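Globin (Geobacter sulfurreducens, PDB 2W31) binds heme b, hexacoordinate, as the globin domain of a membrane-bound globin-coupled sensor, and may bind oxygen. Local coordinates at residues E16-L21 and G76-R81; D68-L73 and N108-F113; S72-S77 and E133-I138. One frame throughout, in Å; residues are numbered along the deposited sequence. Where two conformers were deposited one is given.

Contact 1. Residues E16-L21 and G76-R81; sequences EDAELL and GSYDNR
Tyr78 and Leu21 meet because each sets its CG anti to its own carbonyl carbon (chi1 -51° and -66°), which carries the phenol toward the helix and the leucine branch toward the phenol. The contact belongs to the globin fold: Tyr78, the centre of an inverse gamma turn, lies in the connection between helices 62-72 and 80-96 and reaches across to helix 15-23. Two residues of that helix, nearly one turn apart, receive the ring. Ala18 CB comes in at the ring edge, near its plane, 3.9 Å from Tyr78 CE2. Leu21 approaches obliquely at the far end, its CD1 3.8 Å from CZ and 3.6 Å from OH of Tyr78. The backbone folds back so that Gly76 C lies 3.8 Å above one face of the Tyr78 ring, displaced toward the rim, while the ring of Tyr82 packs edge-to-face with Tyr78. The Tyr78 hydroxyl, in this buried setting, is satisfied by a hydrogen bond with the carbonyl O of Leu73, which holds the phenol end in place. On the same oxygen falls a second, weak bond, from Gly76 N to Tyr78 OH, 3.1 Å long and bent to 149° at the hydrogen.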
loop_
_atom_site.group_PDB
_atom_site.type_symbol
_atom_site.label_atom_id
_atom_site.label_comp_id
_atom_site.label_asym_id
_atom_site.label_seq_id
_atom_site.Cartn_x
_atom_site.Cartn_y
_atom_site.Cartn_z
ATOM N N GLU A 16 -3.262 5.770 19.757
ATOM C CA GLU A 16 -3.679 6.983 19.072
ATOM C C GLU A 16 -4.202 6.687 17.665
ATOM O O GLU A 16 -5.185 7.279 17.247
ATOM C CB GLU A 16 -2.574 8.032 18.938
ATOM C CG GLU A 16 -3.197 9.452 18.870
ATOM C CD GLU A 16 -2.458 10.523 18.039
ATOM O OE1 GLU A 16 -1.247 10.384 17.733
ATOM O OE2 GLU A 16 -3.123 11.535 17.699
ATOM N N ASP A 17 -3.523 5.803 16.924
ATOM C CA ASP A 17 -4.024 5.448 15.608
ATOM C C ASP A 17 -5.397 4.761 15.720
ATOM O O ASP A 17 -6.286 5.008 14.931
ATOM C CB ASP A 17 -3.068 4.515 14.886
ATOM C CG ASP A 17 -1.750 5.176 14.570
ATOM O OD1 ASP A 17 -1.729 6.070 13.709
ATOM O OD2 ASP A 17 -0.731 4.775 15.163
ATOM N N ALA A 18 -5.550 3.862 16.690
ATOM C CA ALA A 18 -6.861 3.178 16.853
ATOM C C ALA A 18 -7.957 4.189 17.158
ATOM O O ALA A 18 -9.059 4.092 16.606
ATOM C CB ALA A 18 -6.803 2.092 17.944
ATOM N N GLU A 19 -7.655 5.165 18.033
ATOM C CA GLU A 19 -8.633 6.232 18.348
ATOM C C GLU A 19 -9.001 7.061 17.112
ATOM O O GLU A 19 -10.176 7.384 16.878
ATOM C CB GLU A 19 -8.096 7.106 19.486
ATOM C CG GLU A 19 -8.123 6.370 20.838
ATOM C CD GLU A 19 -7.186 6.950 21.904
ATOM O OE1 GLU A 19 -6.791 8.134 21.800
ATOM O OE2 GLU A 19 -6.832 6.193 22.853
ATOM N N LEU A 20 -8.010 7.331 16.261
ATOM C CA LEU A 20 -8.305 8.111 15.073
ATOM C C LEU A 20 -9.160 7.323 14.093
ATOM O O LEU A 20 -10.103 7.882 13.479
ATOM C CB LEU A 20 -7.013 8.587 14.410
ATOM C CG LEU A 20 -6.242 9.649 15.182
ATOM C CD1 LEU A 20 -4.765 9.696 14.703
ATOM C CD2 LEU A 20 -6.990 10.986 15.036
ATOM N N LEU A 21 -8.852 6.021 13.927
ATOM C CA LEU A 21 -9.717 5.193 13.075
ATOM C C LEU A 21 -11.158 5.171 13.634
ATOM O O LEU A 21 -12.127 5.266 12.867
ATOM C CB LEU A 21 -9.181 3.775 12.975
ATOM C CG LEU A 21 -7.835 3.660 12.245
ATOM C CD1 LEU A 21 -7.377 2.219 12.340
ATOM C CD2 LEU A 21 -7.975 4.089 10.773
ATOM N N GLY A 76 -12.354 -0.796 15.595
ATOM C CA GLY A 76 -11.614 -0.861 16.872
ATOM C C GLY A 76 -11.212 -2.340 17.116
ATOM O O GLY A 76 -11.446 -3.209 16.267
ATOM N N SER A 77 -10.673 -2.656 18.281
ATOM C CA SER A 77 -10.247 -4.044 18.615
ATOM C C SER A 77 -9.305 -4.719 17.591
ATOM O O SER A 77 -9.571 -5.822 17.074
ATOM C CB SER A 77 -11.437 -4.955 18.978
ATOM O OG SER A 77 -12.477 -4.883 18.023
ATOM N N TYR A 78 -8.177 -4.066 17.344
ATOM C CA TYR A 78 -7.098 -4.557 16.461
ATOM C C TYR A 78 -6.201 -5.468 17.302
ATOM O O TYR A 78 -5.192 -5.000 17.865
ATOM C CB TYR A 78 -6.334 -3.337 15.900
ATOM C CG TYR A 78 -7.300 -2.342 15.297
ATOM C CD1 TYR A 78 -7.954 -2.635 14.095
ATOM C CD2 TYR A 78 -7.618 -1.161 15.951
ATOM C CE1 TYR A 78 -8.923 -1.741 13.533
ATOM C CE2 TYR A 78 -8.542 -0.256 15.407
ATOM C CZ TYR A 78 -9.202 -0.549 14.210
ATOM O OH TYR A 78 -10.164 0.302 13.701
ATOM N N ASP A 79 -6.602 -6.730 17.468
ATOM C CA ASP A 79 -5.927 -7.626 18.417
ATOM C C ASP A 79 -5.626 -8.952 17.741
ATOM O O ASP A 79 -5.680 -9.052 16.517
ATOM C CB ASP A 79 -6.825 -7.832 19.650
ATOM C CG ASP A 79 -8.305 -8.156 19.271
ATOM O OD1 ASP A 79 -8.624 -8.571 18.121
ATOM O OD2 ASP A 79 -9.179 -8.003 20.162
ATOM N N ASN A 80 -5.307 -9.986 18.517
ATOM C CA ASN A 80 -4.924 -11.230 17.846
ATOM C C ASN A 80 -6.114 -11.916 17.141
ATOM O O ASN A 80 -5.939 -12.567 16.104
ATOM C CB ASN A 80 -4.117 -12.166 18.752
ATOM C CG ASN A 80 -2.644 -11.800 18.799
ATOM O OD1 ASN A 80 -1.872 -12.075 17.859
ATOM N ND2 ASN A 80 -2.236 -11.196 19.909
ATOM N N ARG A 81 -7.322 -11.704 17.631
ATOM C CA ARG A 81 -8.522 -12.131 16.915
ATOM C C ARG A 81 -8.637 -11.467 15.525
ATOM O O ARG A 81 -9.028 -12.091 14.518
ATOM C CB ARG A 81 -9.728 -11.792 17.761
ATOM C CG ARG A 81 -11.048 -12.300 17.250
ATOM C CD ARG A 81 -12.095 -12.154 18.356
ATOM N NE ARG A 81 -13.457 -12.324 17.863
ATOM C CZ ARG A 81 -14.495 -11.601 18.281
ATOM N NH1 ARG A 81 -14.321 -10.639 19.188
ATOM N NH2 ARG A 81 -15.708 -11.831 17.781
#

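Contact 2. Residues D68-L73 and N108-F113. With HEM (protoporphyrin IX containing Fe), chain C.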
loop_
_atom_site.group_PDB
_atom_site.type_symbol
_atom_site.label_atom_id
_atom_site.label_comp_id
_atom_site.label_asym_id
_atom_site.label_seq_id
_atom_site.Cartn_x
_atom_site.Cartn_y
_atom_site.Cartn_z
ATOM N N ASP A 68 -18.741 -4.886 4.335
ATOM C CA ASP A 68 -18.623 -5.166 5.777
ATOM C C ASP A 68 -17.162 -5.131 6.215
ATOM O O ASP A 68 -16.845 -4.575 7.268
ATOM C CB ASP A 68 -19.242 -6.525 6.172
ATOM C CG ASP A 68 -20.773 -6.573 6.082
ATOM O OD1 ASP A 68 -21.464 -5.521 6.061
ATOM O OD2 ASP A 68 -21.269 -7.731 6.043
ATOM N N TRP A 69 -16.269 -5.704 5.391
ATOM C CA TRP A 69 -14.830 -5.664 5.684
ATOM C C TRP A 69 -14.327 -4.196 5.786
ATOM O O TRP A 69 -13.555 -3.837 6.713
ATOM C CB TRP A 69 -14.018 -6.442 4.617
ATOM C CG TRP A 69 -12.524 -6.077 4.711
ATOM C CD1 TRP A 69 -11.591 -6.596 5.560
ATOM C CD2 TRP A 69 -11.856 -5.039 3.954
ATOM N NE1 TRP A 69 -10.359 -5.927 5.388
ATOM C CE2 TRP A 69 -10.511 -4.990 4.393
ATOM C CE3 TRP A 69 -12.276 -4.158 2.928
ATOM C CZ2 TRP A 69 -9.578 -4.091 3.834
ATOM C CZ3 TRP A 69 -11.356 -3.277 2.375
ATOM C CH2 TRP A 69 -10.016 -3.256 2.845
ATOM N N PHE A 70 -14.776 -3.366 4.852
ATOM C CA PHE A 70 -14.396 -1.948 4.858
ATOM C C PHE A 70 -14.771 -1.257 6.190
ATOM O O PHE A 70 -13.967 -0.571 6.832
ATOM C CB PHE A 70 -15.003 -1.243 3.647
ATOM C CG PHE A 70 -14.826 0.253 3.646
ATOM C CD1 PHE A 70 -13.576 0.839 3.336
ATOM C CD2 PHE A 70 -15.905 1.098 3.943
ATOM C CE1 PHE A 70 -13.418 2.220 3.338
ATOM C CE2 PHE A 70 -15.751 2.483 3.899
ATOM C CZ PHE A 70 -14.500 3.052 3.617
ATOM N N VAL A 71 -16.008 -1.465 6.613
ATOM C CA VAL A 71 -16.438 -0.914 7.890
ATOM C C VAL A 71 -15.599 -1.421 9.069
ATOM O O VAL A 71 -15.256 -0.648 9.976
ATOM C CB VAL A 71 -17.926 -1.219 8.100
ATOM C CG1 VAL A 71 -18.377 -0.814 9.501
ATOM C CG2 VAL A 71 -18.726 -0.453 7.045
ATOM N N SER A 72 -15.210 -2.696 9.030
ATOM C CA SER A 72 -14.411 -3.291 10.094
ATOM C C SER A 72 -13.037 -2.637 10.279
ATOM O O SER A 72 -12.447 -2.756 11.358
ATOM C CB SER A 72 -14.231 -4.792 9.854
ATOM O OG SER A 72 -13.291 -5.049 8.832
ATOM N N LEU A 73 -12.516 -1.971 9.224
ATOM C CA LEU A 73 -11.235 -1.263 9.361
ATOM C C LEU A 73 -11.304 -0.220 10.476
ATOM O O LEU A 73 -10.273 0.107 11.087
ATOM C CB LEU A 73 -10.851 -0.519 8.076
ATOM C CG LEU A 73 -10.565 -1.378 6.861
ATOM C CD1 LEU A 73 -10.530 -0.497 5.587
ATOM C CD2 LEU A 73 -9.220 -2.093 7.038
ATOM N N ASN A 108 -5.481 -0.809 -3.569
ATOM C CA ASN A 108 -5.267 0.539 -4.134
ATOM C C ASN A 108 -6.611 1.289 -4.307
ATOM O O ASN A 108 -6.699 2.503 -3.992
ATOM C CB ASN A 108 -4.500 0.476 -5.468
ATOM C CG ASN A 108 -4.128 1.868 -5.969
ATOM O OD1 ASN A 108 -4.842 2.438 -6.798
ATOM N ND2 ASN A 108 -3.086 2.467 -5.383
ATOM N N VAL A 109 -7.642 0.565 -4.784
ATOM C CA VAL A 109 -8.956 1.182 -4.931
ATOM C C VAL A 109 -9.467 1.719 -3.566
ATOM O O VAL A 109 -9.952 2.846 -3.453
ATOM C CB VAL A 109 -9.981 0.189 -5.525
ATOM C CG1 VAL A 109 -11.392 0.864 -5.625
ATOM C CG2 VAL A 109 -9.502 -0.309 -6.880
ATOM N N VAL A 110 -9.386 0.879 -2.535
ATOM C CA VAL A 110 -9.843 1.282 -1.197
ATOM C C VAL A 110 -9.007 2.461 -0.671
ATOM O O VAL A 110 -9.523 3.413 -0.056
ATOM C CB VAL A 110 -9.784 0.074 -0.242
ATOM C CG1 VAL A 110 -10.178 0.436 1.173
ATOM C CG2 VAL A 110 -10.662 -1.064 -0.781
ATOM N N ARG A 111 -7.704 2.387 -0.905
ATOM C CA ARG A 111 -6.809 3.418 -0.395
ATOM C C ARG A 111 -7.154 4.791 -1.027
ATOM O O ARG A 111 -7.262 5.793 -0.336
ATOM C CB ARG A 111 -5.390 3.000 -0.765
ATOM C CG ARG A 111 -4.356 3.777 -0.145
ATOM C CD ARG A 111 -3.000 3.419 -0.839
ATOM N NE ARG A 111 -2.630 1.995 -0.865
ATOM C CZ ARG A 111 -2.183 1.319 0.211
ATOM N NH1 ARG A 111 -2.140 1.898 1.392
ATOM N NH2 ARG A 111 -1.820 0.046 0.147
ATOM N N GLN A 112 -7.373 4.838 -2.348
ATOM C CA GLN A 112 -7.611 6.129 -3.016
ATOM C C GLN A 112 -8.952 6.665 -2.523
ATOM O O GLN A 112 -9.091 7.866 -2.270
ATOM C CB GLN A 112 -7.644 5.936 -4.538
ATOM C CG GLN A 112 -6.387 5.234 -5.107
ATOM C CD GLN A 112 -5.199 6.160 -5.363
ATOM O OE1 GLN A 112 -5.061 7.218 -4.721
ATOM N NE2 GLN A 112 -4.314 5.752 -6.299
ATOM N N PHE A 113 -9.937 5.769 -2.372
ATOM C CA PHE A 113 -11.281 6.193 -1.967
ATOM C C PHE A 113 -11.236 6.800 -0.561
ATOM O O PHE A 113 -11.835 7.880 -0.295
ATOM C CB PHE A 113 -12.202 4.973 -1.964
ATOM C CG PHE A 113 -13.654 5.283 -1.577
ATOM C CD1 PHE A 113 -14.616 5.630 -2.543
ATOM C CD2 PHE A 113 -14.042 5.230 -0.235
ATOM C CE1 PHE A 113 -15.932 5.931 -2.168
ATOM C CE2 PHE A 113 -15.384 5.505 0.145
ATOM C CZ PHE A 113 -16.300 5.873 -0.817
HETATM C CHA HEM C . -14.307 -13.224 0.104
HETATM C CHB HEM C . -12.207 -9.179 1.667
HETATM C CHC HEM C . -10.335 -8.570 -2.762
HETATM C CHD HEM C . -13.476 -11.814 -4.478
HETATM C C1A HEM C . -13.897 -12.196 0.925
HETATM C C2A HEM C . -14.182 -12.069 2.343
HETATM C C3A HEM C . -13.622 -10.934 2.779
HETATM C C4A HEM C . -12.949 -10.334 1.631
HETATM C CMA HEM C . -13.631 -10.335 4.200
HETATM C CAA HEM C . -14.992 -13.099 3.193
HETATM C CBA HEM C . -13.990 -14.234 3.436
HETATM C CGA HEM C . -14.365 -15.185 4.555
HETATM O O1A HEM C . -14.328 -14.791 5.755
HETATM O O2A HEM C . -14.688 -16.363 4.231
HETATM C C1B HEM C . -11.396 -8.741 0.633
HETATM C C2B HEM C . -10.375 -7.707 0.707
HETATM C C3B HEM C . -9.852 -7.535 -0.512
HETATM C C4B HEM C . -10.563 -8.426 -1.418
HETATM C CMB HEM C . -10.011 -7.008 2.034
HETATM C CAB HEM C . -8.764 -6.563 -0.963
HETATM C CBB HEM C . -8.716 -5.295 -0.511
HETATM C C1C HEM C . -11.076 -9.334 -3.629
HETATM C C2C HEM C . -11.022 -9.290 -5.070
HETATM C C3C HEM C . -11.919 -10.161 -5.545
HETATM C C4C HEM C . -12.549 -10.805 -4.412
HETATM C CMC HEM C . -10.117 -8.391 -5.909
HETATM C CAC HEM C . -12.197 -10.449 -7.034
HETATM C CBC HEM C . -13.405 -10.401 -7.588
HETATM C C1D HEM C . -13.882 -12.574 -3.412
HETATM C C2D HEM C . -14.599 -13.854 -3.513
HETATM C C3D HEM C . -14.858 -14.306 -2.091
HETATM C C4D HEM C . -14.296 -13.246 -1.260
HETATM C CMD HEM C . -14.971 -14.584 -4.797
HETATM C CAD HEM C . -15.602 -15.578 -1.602
HETATM C CBD HEM C . -14.738 -16.822 -1.687
HETATM C CGD HEM C . -15.645 -18.027 -1.535
HETATM O O1D HEM C . -16.574 -18.227 -2.365
HETATM O O2D HEM C . -15.432 -18.800 -0.576
HETATM N NA HEM C . -13.149 -11.117 0.505
HETATM N NB HEM C . -11.478 -9.155 -0.670
HETATM N NC HEM C . -12.028 -10.270 -3.238
HETATM N ND HEM C . -13.734 -12.275 -2.078
HETATM FE FE HEM C . -12.600 -10.683 -1.375
#
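The heme pocket of this globin is backed here by the helix that carries the axial ligand His66: one turn further on, Trp69 and its neighbour Phe70 pack against Val110 of helix 100-121. Trp69 holds its CG anti to the backbone N (chi1 165°), which brings one indole face against a heme methyl, with Leu73 behind the other. Methyl CMB of the heme sits over the ring centre, and its 3.1 Å to Trp69 CE2 is shorter than an ordinary carbon-carbon contact, so to be read with caution; Leu73 CG lies 4.2 Å above the plane of the Trp69 ring, offset toward the rim. Val110 arrives at the indole edge instead, with CG2 3.9 Å from Trp69 CZ3. Its other methyl serves two rings, Val110 CG1 lying 4.0 Å from Phe70 CD1, at the ring edge, and 4.1 Å from Trp69 CH2. Further along, Phe70 CZ comes within 4.3 Å of Phe113 CE2, the two rings meeting at a slant. The indole N-H (NE1) of Trp69 is hydrogen-bonded to Asn142 OD1, which fixes the rotation of the indole. With an alanine here, the heme methyl would probably lose the ring that covers it, Asn142 OD1 its donor, and a gap would open beside Val110. The axes of segments 68-72 and 108-113 come no closer than 12.7 Å, at an angle of 54°, and side chains span the gap. Helix 32-44 packs against Phe70 and Phe113 through Leu35, and Leu139 of helix 125-151 touches both Leu73 and Val110. Arg111 forms salt bridges to Glu136 and Asp140 of its own chain and to Asp140 of the second subunit, so helix 100-121 packs on helix 62-72 with one side and on the second subunit with another.

Contact 3. Residues S72-S77 and E133-I138; sequences SLFAGS and EAVEKI
Leu73 and Ile138 point their side chains at each other, whereas Phe74 and Val135 meet at a slant beside them. Leu73 CD2 stands 4.2 Å from Ile138 CG1, and the carbonyl O of Leu73 lies at the same 4.2 Å from that carbon, so one methylene faces both the side chain and the backbone of the leucine. Ile138 brings CG1 there by setting it anti to its own backbone N (chi1 -159°), and its side chain also touches Tyr78. Phe74 starts across the line to the helix rather than along it, but its ring swings nearer, and Phe74 CE1 ends 4.3 Å from Val135 CG2. The ring of Phe70 packs edge-to-face with that of Phe74, and Leu24, Phe25 and Ala28 touch it too, so the phenylalanine is sunk in apolar groups.

Consecutive residues on one side thus meet residues nearly one helical turn apart on the other. Leu73 and Phe74 are the two central residues of a type I turn from Ser72 to Ala75, which presents both side chains to the helix and is closed by a weak 3.2 Å bond from Ala75 N to Ser72 O. Leu21 of helix 15-23 leans on both Val135 and Ile138, extending the apolar patch. Elsewhere segment 133-138 carries charged side chains, with Lys137 NZ salt-bridged to Asp17 and Glu136 OE1 to Arg111; its backbone meets the second subunit as well, Glu133 O accepting a hydrogen bond from Gln112 of that chain. The arrangement is the packing of the turn between the E and F helices of a globin, 62-72 and 80-96, against the long final helix 125-151, which also contributes to the dimer interface.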
loop_
_atom_site.group_PDB
_atom_site.type_symbol
_atom_site.label_atom_id
_atom_site.label_comp_id
_atom_site.label_asym_id
_atom_site.label_seq_id
_atom_site.Cartn_x
_atom_site.Cartn_y
_atom_site.Cartn_z
ATOM N N SER A 72 -15.210 -2.696 9.030
ATOM C CA SER A 72 -14.411 -3.291 10.094
ATOM C C SER A 72 -13.037 -2.637 10.279
ATOM O O SER A 72 -12.447 -2.756 11.358
ATOM C CB SER A 72 -14.231 -4.792 9.854
ATOM O OG SER A 72 -13.291 -5.049 8.832
ATOM N N LEU A 73 -12.516 -1.971 9.224
ATOM C CA LEU A 73 -11.235 -1.263 9.361
ATOM C C LEU A 73 -11.304 -0.220 10.476
ATOM O O LEU A 73 -10.273 0.107 11.087
ATOM C CB LEU A 73 -10.851 -0.519 8.076
ATOM C CG LEU A 73 -10.565 -1.378 6.861
ATOM C CD1 LEU A 73 -10.530 -0.497 5.587
ATOM C CD2 LEU A 73 -9.220 -2.093 7.038
ATOM N N PHE A 74 -12.523 0.299 10.714
ATOM C CA PHE A 74 -12.738 1.433 11.641
ATOM C C PHE A 74 -13.406 0.994 12.965
ATOM O O PHE A 74 -13.733 1.825 13.797
ATOM C CB PHE A 74 -13.588 2.521 10.949
ATOM C CG PHE A 74 -13.042 2.919 9.636
ATOM C CD1 PHE A 74 -12.098 3.933 9.562
ATOM C CD2 PHE A 74 -13.423 2.261 8.468
ATOM C CE1 PHE A 74 -11.531 4.301 8.321
ATOM C CE2 PHE A 74 -12.848 2.581 7.232
ATOM C CZ PHE A 74 -11.920 3.619 7.160
ATOM N N ALA A 75 -13.563 -0.319 13.150
ATOM C CA ALA A 75 -14.391 -0.835 14.249
ATOM C C ALA A 75 -13.666 -0.986 15.581
ATOM O O ALA A 75 -14.308 -1.262 16.620
ATOM C CB ALA A 75 -15.066 -2.153 13.826
ATOM N N GLY A 76 -12.354 -0.796 15.595
ATOM C CA GLY A 76 -11.614 -0.861 16.872
ATOM C C GLY A 76 -11.212 -2.340 17.116
ATOM O O GLY A 76 -11.446 -3.209 16.267
ATOM N N SER A 77 -10.673 -2.656 18.281
ATOM C CA SER A 77 -10.247 -4.044 18.615
ATOM C C SER A 77 -9.305 -4.719 17.591
ATOM O O SER A 77 -9.571 -5.822 17.074
ATOM C CB SER A 77 -11.437 -4.955 18.978
ATOM O OG SER A 77 -12.477 -4.883 18.023
ATOM N N GLU A 133 -2.303 9.071 8.132
ATOM C CA GLU A 133 -1.289 8.124 8.599
ATOM C C GLU A 133 -1.915 6.867 9.239
ATOM O O GLU A 133 -1.450 5.757 8.999
ATOM C CB GLU A 133 -0.300 8.787 9.574
ATOM C CG GLU A 133 0.689 9.785 8.880
ATOM C CD GLU A 133 1.500 10.641 9.852
ATOM O OE1 GLU A 133 1.081 10.797 11.017
ATOM O OE2 GLU A 133 2.508 11.231 9.417
ATOM N N ALA A 134 -3.001 7.040 10.018
ATOM C CA ALA A 134 -3.659 5.901 10.670
ATOM C C ALA A 134 -4.268 4.963 9.600
ATOM O O ALA A 134 -4.169 3.731 9.708
ATOM C CB ALA A 134 -4.772 6.400 11.631
ATOM N N VAL A 135 -4.950 5.546 8.601
ATOM C CA VAL A 135 -5.604 4.743 7.546
ATOM C C VAL A 135 -4.539 4.007 6.722
ATOM O O VAL A 135 -4.695 2.814 6.417
ATOM C CB VAL A 135 -6.451 5.632 6.619
ATOM C CG1 VAL A 135 -6.762 4.937 5.295
ATOM C CG2 VAL A 135 -7.719 6.056 7.359
ATOM N N GLU A 136 -3.451 4.698 6.365
ATOM C CA GLU A 136 -2.401 3.978 5.605
ATOM C C GLU A 136 -1.815 2.806 6.380
ATOM O O GLU A 136 -1.538 1.747 5.784
ATOM C CB GLU A 136 -1.300 4.910 5.133
ATOM C CG GLU A 136 -1.748 5.994 4.173
ATOM C CD GLU A 136 -1.857 5.577 2.745
ATOM O OE1 GLU A 136 -2.394 4.502 2.411
ATOM O OE2 GLU A 136 -1.452 6.412 1.891
ATOM N N LYS A 137 -1.626 2.952 7.697
ATOM C CA LYS A 137 -1.157 1.841 8.506
ATOM C C LYS A 137 -2.148 0.656 8.512
ATOM O O LYS A 137 -1.766 -0.473 8.285
ATOM C CB LYS A 137 -0.866 2.286 9.946
ATOM C CG LYS A 137 0.354 3.160 10.094
ATOM C CD LYS A 137 0.451 3.623 11.521
ATOM C CE LYS A 137 1.183 4.951 11.618
ATOM N NZ LYS A 137 1.142 5.580 12.973
ATOM N N ILE A 138 -3.424 0.912 8.770
ATOM C CA ILE A 138 -4.357 -0.222 8.831
ATOM C C ILE A 138 -4.526 -0.908 7.470
ATOM O O ILE A 138 -4.595 -2.142 7.396
ATOM C CB ILE A 138 -5.697 0.152 9.524
ATOM C CG1 ILE A 138 -6.405 -1.121 10.019
ATOM C CG2 ILE A 138 -6.648 1.007 8.647
ATOM C CD1 ILE A 138 -5.630 -1.862 11.080
#

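Overall arrangement
Leu73 links all three sites. It ends the first segment of contact 2, packs on helix 125-151 in contact 3, and its carbonyl O lies 2.6 Å from Tyr78 OH of contact 1, a probable hydrogen bond. Contacts 1 and 3, with centres 6 Å apart, are also joined by the salt bridge of Asp17 OD2 and Lys137 NZ, 3.0 Å; contacts 2 and 3, with centres 9 Å apart, are joined by Arg111 NH1 and Glu136 OE1, 2.8 Å. Distance from the heme grows in order: Trp69 of contact 2 touches it, the side chain of Leu73 is about 7 Å away, and that of Tyr78 about 13 Å. Contacts 2 and 3 both touch the second subunit.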